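Local atomic coordinates of esterase (Rhizomucor miehei CAU432, PDB entry 4WY8), a protein that probably hydrolyses carboxylic ester bonds as a carboxylesterase of the alpha/beta hydrolase fold. Residues 167-179 and 225-239. Numbering follows the deposited sequence.
Sequences GNLSAVVCIRAKQ and YIPDKKDRQSIFACP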
# COMPACT_ATOMS: atom_id res chain seq x y z
N GLY A 167 -0.25 17.44 -3.74
CA GLY A 167 -0.41 16.34 -4.69
C GLY A 167 -0.91 16.87 -6.03
O GLY A 167 -0.49 16.42 -7.10
N ASN A 168 -1.85 17.81 -5.97
CA ASN A 168 -2.27 18.53 -7.17
C ASN A 168 -1.03 19.15 -7.83
O ASN A 168 -0.72 18.88 -9.00
CB ASN A 168 -3.30 19.61 -6.81
CG ASN A 168 -3.64 20.53 -7.97
OD1 ASN A 168 -2.94 21.52 -8.20
ND2 ASN A 168 -4.72 20.23 -8.70
N LEU A 169 -0.28 19.93 -7.06
CA LEU A 169 0.93 20.55 -7.61
C LEU A 169 1.89 19.51 -8.23
O LEU A 169 2.44 19.75 -9.30
CB LEU A 169 1.66 21.37 -6.54
CG LEU A 169 0.93 22.67 -6.17
CD1 LEU A 169 1.60 23.41 -4.99
CD2 LEU A 169 0.78 23.58 -7.38
N SER A 170 2.11 18.38 -7.57
CA SER A 170 2.99 17.34 -8.12
C SER A 170 2.47 16.87 -9.49
O SER A 170 3.22 16.80 -10.48
CB SER A 170 3.12 16.16 -7.14
OG SER A 170 3.69 16.59 -5.91
N ALA A 171 1.18 16.53 -9.53
CA ALA A 171 0.57 16.03 -10.77
C ALA A 171 0.73 17.02 -11.95
O ALA A 171 1.16 16.66 -13.09
CB ALA A 171 -0.90 15.72 -10.54
N VAL A 172 0.38 18.27 -11.68
CA VAL A 172 0.38 19.26 -12.77
C VAL A 172 1.79 19.74 -13.12
O VAL A 172 2.05 20.12 -14.26
CB VAL A 172 -0.55 20.45 -12.44
CG1 VAL A 172 -1.97 19.96 -12.31
CG2 VAL A 172 -0.10 21.18 -11.14
N VAL A 173 2.72 19.74 -12.16
CA VAL A 173 4.11 19.99 -12.50
C VAL A 173 4.60 18.88 -13.44
O VAL A 173 5.34 19.15 -14.39
CB VAL A 173 5.01 20.07 -11.25
CG1 VAL A 173 6.46 19.72 -11.60
CG2 VAL A 173 4.94 21.45 -10.64
N CYS A 174 4.17 17.63 -13.21
CA CYS A 174 4.53 16.57 -14.16
C CYS A 174 3.97 16.83 -15.57
O CYS A 174 4.73 16.79 -16.56
CB CYS A 174 4.06 15.20 -13.66
SG CYS A 174 5.09 14.59 -12.30
N ILE A 175 2.66 17.11 -15.67
CA ILE A 175 2.08 17.40 -17.00
C ILE A 175 2.80 18.58 -17.69
O ILE A 175 3.11 18.55 -18.90
CB ILE A 175 0.60 17.74 -16.91
CG1 ILE A 175 -0.16 16.61 -16.22
CG2 ILE A 175 0.02 18.07 -18.30
CD1 ILE A 175 -1.58 17.00 -15.80
N ARG A 176 3.08 19.61 -16.90
CA ARG A 176 3.76 20.78 -17.42
C ARG A 176 5.18 20.49 -17.93
O ARG A 176 5.55 20.94 -19.01
CB ARG A 176 3.81 21.87 -16.36
CG ARG A 176 4.37 23.14 -16.92
CD ARG A 176 3.38 23.76 -17.90
NE ARG A 176 4.05 24.69 -18.80
CZ ARG A 176 4.44 25.91 -18.46
NH1 ARG A 176 4.21 26.38 -17.24
NH2 ARG A 176 5.05 26.67 -19.36
N ALA A 177 5.96 19.74 -17.16
CA ALA A 177 7.30 19.39 -17.60
C ALA A 177 7.23 18.55 -18.88
O ALA A 177 8.07 18.68 -19.77
CB ALA A 177 8.06 18.62 -16.50
N LYS A 178 6.23 17.68 -18.97
CA LYS A 178 6.04 16.92 -20.21
C LYS A 178 5.82 17.86 -21.40
O LYS A 178 6.41 17.69 -22.46
CB LYS A 178 4.86 15.96 -20.10
CG LYS A 178 4.55 15.28 -21.44
CD LYS A 178 3.14 14.71 -21.51
CE LYS A 178 2.84 14.12 -22.89
NZ LYS A 178 1.45 13.58 -22.98
N GLN A 179 4.95 18.86 -21.21
CA GLN A 179 4.68 19.82 -22.29
C GLN A 179 5.92 20.65 -22.71
O GLN A 179 6.00 21.12 -23.85
CB GLN A 179 3.52 20.73 -21.89
CG GLN A 179 2.22 19.93 -21.97
CD GLN A 179 0.96 20.77 -21.92
OE1 GLN A 179 1.02 22.00 -21.74
NE2 GLN A 179 -0.18 20.12 -22.11
N TYR A 225 -7.78 30.33 -4.36
CA TYR A 225 -6.75 29.93 -5.35
C TYR A 225 -7.11 30.35 -6.79
O TYR A 225 -6.26 30.87 -7.53
CB TYR A 225 -6.55 28.41 -5.28
CG TYR A 225 -5.43 27.77 -6.10
CD1 TYR A 225 -5.70 26.68 -6.94
CD2 TYR A 225 -4.13 28.21 -6.00
CE1 TYR A 225 -4.70 26.07 -7.67
CE2 TYR A 225 -3.11 27.60 -6.72
CZ TYR A 225 -3.41 26.53 -7.55
OH TYR A 225 -2.41 25.92 -8.28
N ILE A 226 -8.36 30.07 -7.16
CA ILE A 226 -8.87 30.34 -8.50
C ILE A 226 -10.24 31.00 -8.39
O ILE A 226 -11.27 30.32 -8.51
CB ILE A 226 -9.01 29.03 -9.31
CG1 ILE A 226 -7.72 28.21 -9.23
CG2 ILE A 226 -9.29 29.31 -10.78
CD1 ILE A 226 -7.83 26.87 -9.90
N PRO A 227 -10.25 32.33 -8.18
CA PRO A 227 -11.51 33.07 -7.96
C PRO A 227 -12.51 32.95 -9.09
O PRO A 227 -13.72 32.79 -8.86
CB PRO A 227 -11.04 34.53 -7.83
CG PRO A 227 -9.62 34.43 -7.37
CD PRO A 227 -9.07 33.20 -8.07
N ASP A 228 -12.02 33.04 -10.32
CA ASP A 228 -12.91 32.99 -11.46
C ASP A 228 -13.00 31.56 -11.97
O ASP A 228 -12.03 30.99 -12.47
CB ASP A 228 -12.45 34.02 -12.49
CG ASP A 228 -12.81 35.46 -12.06
OD1 ASP A 228 -13.85 35.64 -11.37
OD2 ASP A 228 -12.03 36.41 -12.32
N LYS A 229 -14.18 30.99 -11.77
CA LYS A 229 -14.49 29.57 -11.99
C LYS A 229 -14.16 29.01 -13.38
O LYS A 229 -13.82 27.83 -13.52
CB LYS A 229 -15.97 29.38 -11.67
CG LYS A 229 -16.27 29.46 -10.16
CD LYS A 229 -17.75 29.24 -9.86
CE LYS A 229 -17.98 28.93 -8.38
NZ LYS A 229 -17.37 29.98 -7.52
N LYS A 230 -14.24 29.84 -14.41
CA LYS A 230 -13.87 29.38 -15.74
C LYS A 230 -12.43 28.90 -15.81
O LYS A 230 -12.12 27.91 -16.50
CB LYS A 230 -14.17 30.46 -16.78
CG LYS A 230 -15.61 30.31 -17.26
CD LYS A 230 -16.01 31.24 -18.39
CE LYS A 230 -17.43 30.90 -18.85
NZ LYS A 230 -17.71 31.35 -20.24
N ASP A 231 -11.55 29.57 -15.07
CA ASP A 231 -10.14 29.19 -15.06
C ASP A 231 -9.93 27.80 -14.47
O ASP A 231 -8.88 27.19 -14.68
CB ASP A 231 -9.33 30.19 -14.27
CG ASP A 231 -9.33 31.56 -14.91
OD1 ASP A 231 -9.53 31.64 -16.14
OD2 ASP A 231 -9.15 32.55 -14.17
N ARG A 232 -10.92 27.31 -13.73
CA ARG A 232 -10.81 25.97 -13.15
C ARG A 232 -10.84 24.91 -14.23
O ARG A 232 -10.61 23.72 -13.94
CB ARG A 232 -11.92 25.74 -12.13
CG ARG A 232 -11.81 26.75 -11.03
CD ARG A 232 -12.90 26.65 -10.03
NE ARG A 232 -12.72 27.71 -9.05
CZ ARG A 232 -13.50 27.89 -8.00
NH1 ARG A 232 -14.53 27.08 -7.83
NH2 ARG A 232 -13.25 28.88 -7.14
N GLN A 233 -11.13 25.32 -15.46
CA GLN A 233 -11.19 24.33 -16.54
C GLN A 233 -9.78 24.03 -17.08
O GLN A 233 -9.58 23.08 -17.82
CB GLN A 233 -12.14 24.83 -17.64
CG GLN A 233 -13.64 24.75 -17.27
CD GLN A 233 -14.26 23.36 -17.47
OE1 GLN A 233 -13.89 22.61 -18.38
NE2 GLN A 233 -15.23 23.01 -16.62
N SER A 234 -8.78 24.81 -16.69
CA SER A 234 -7.41 24.45 -17.08
C SER A 234 -6.98 23.09 -16.48
O SER A 234 -7.22 22.83 -15.31
CB SER A 234 -6.43 25.52 -16.63
OG SER A 234 -5.10 25.02 -16.68
N ILE A 235 -6.29 22.26 -17.26
CA ILE A 235 -5.87 20.95 -16.76
C ILE A 235 -4.76 21.09 -15.71
O ILE A 235 -4.48 20.16 -14.96
CB ILE A 235 -5.43 20.01 -17.92
CG1 ILE A 235 -4.19 20.55 -18.64
CG2 ILE A 235 -6.61 19.79 -18.94
CD1 ILE A 235 -3.70 19.61 -19.77
N PHE A 236 -4.15 22.28 -15.68
CA PHE A 236 -3.11 22.63 -14.73
C PHE A 236 -3.67 23.08 -13.38
O PHE A 236 -2.93 23.27 -12.40
CB PHE A 236 -2.21 23.71 -15.35
CG PHE A 236 -1.50 23.23 -16.58
CD1 PHE A 236 -0.46 22.32 -16.47
CD2 PHE A 236 -1.89 23.66 -17.85
CE1 PHE A 236 0.20 21.84 -17.60
CE2 PHE A 236 -1.23 23.18 -18.99
CZ PHE A 236 -0.19 22.27 -18.86
N ALA A 237 -5.00 23.20 -13.33
CA ALA A 237 -5.72 23.42 -12.09
C ALA A 237 -6.35 22.09 -11.64
O ALA A 237 -6.14 21.61 -10.52
CB ALA A 237 -6.81 24.47 -12.30
N CYS A 238 -7.09 21.48 -12.56
CA CYS A 238 -7.82 20.25 -12.31
C CYS A 238 -7.37 19.21 -13.33
O CYS A 238 -7.94 19.10 -14.41
CB CYS A 238 -9.33 20.47 -12.42
SG CYS A 238 -9.96 21.79 -11.32
N PRO A 239 -6.32 18.46 -12.99
CA PRO A 239 -5.75 17.50 -13.94
C PRO A 239 -6.69 16.35 -14.29
O PRO A 239 -6.43 15.65 -15.27
CB PRO A 239 -4.50 16.98 -13.22
CG PRO A 239 -4.74 17.29 -11.74
CD PRO A 239 -5.53 18.56 -11.74
O HOH W 1 -3.02 23.75 -9.60
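Phe236 pushes its ring edge-on against one flank of helix 167-179, its rim meeting Val172 O, Arg176 N and Gln179 OE1; a flat, apolar ring can lie this close to helix backbone. Its CE1 corner lies 3.7 Å from CD of Arg176, a residue whose aliphatic chain crosses the ring at about a right angle after bending at its second torsion. Ile175 approaches the same corner obliquely through CG2. The Gln179 side chain runs to meet the ring head-on from the helix, its amide plane 84° from that of the ring, and OE1 sits 3.1 Å from Phe236 CZ, where the weakly positive C-H rim of an aromatic ring suits a carbonyl oxygen. Ile235 places CG1 above one face, offset toward the rim. Val172, beta-branched and compact, packs against the loop backbone: CG1 comes 3.4 Å from Phe236 O and also meets the ring of Pro239, an apolar surface that Ile175 CD1 touches from the next turn. In the alpha/beta hydrolase fold this helix follows the strand 159-163 and the probable nucleophile elbow, and the contact fastens to it the loop that follows helix 215-225. Asn168, near the presumed Ser-His-Asp triad, suits its buried place by offering both a donor and an acceptor. With CG anti to the backbone N (chi1 172°), its amide reaches the loop, and ND2 donates to Ala237 O at 2.7 Å, almost within the amide plane; ND2 also bonds to Val194 O. OD1 accepts a hydrogen bond from a water, which donates to Phe236 O as well and accepts from Tyr225 OH at 2.6 Å, in the plane of the tyrosine ring. That ring stacks with Trp92.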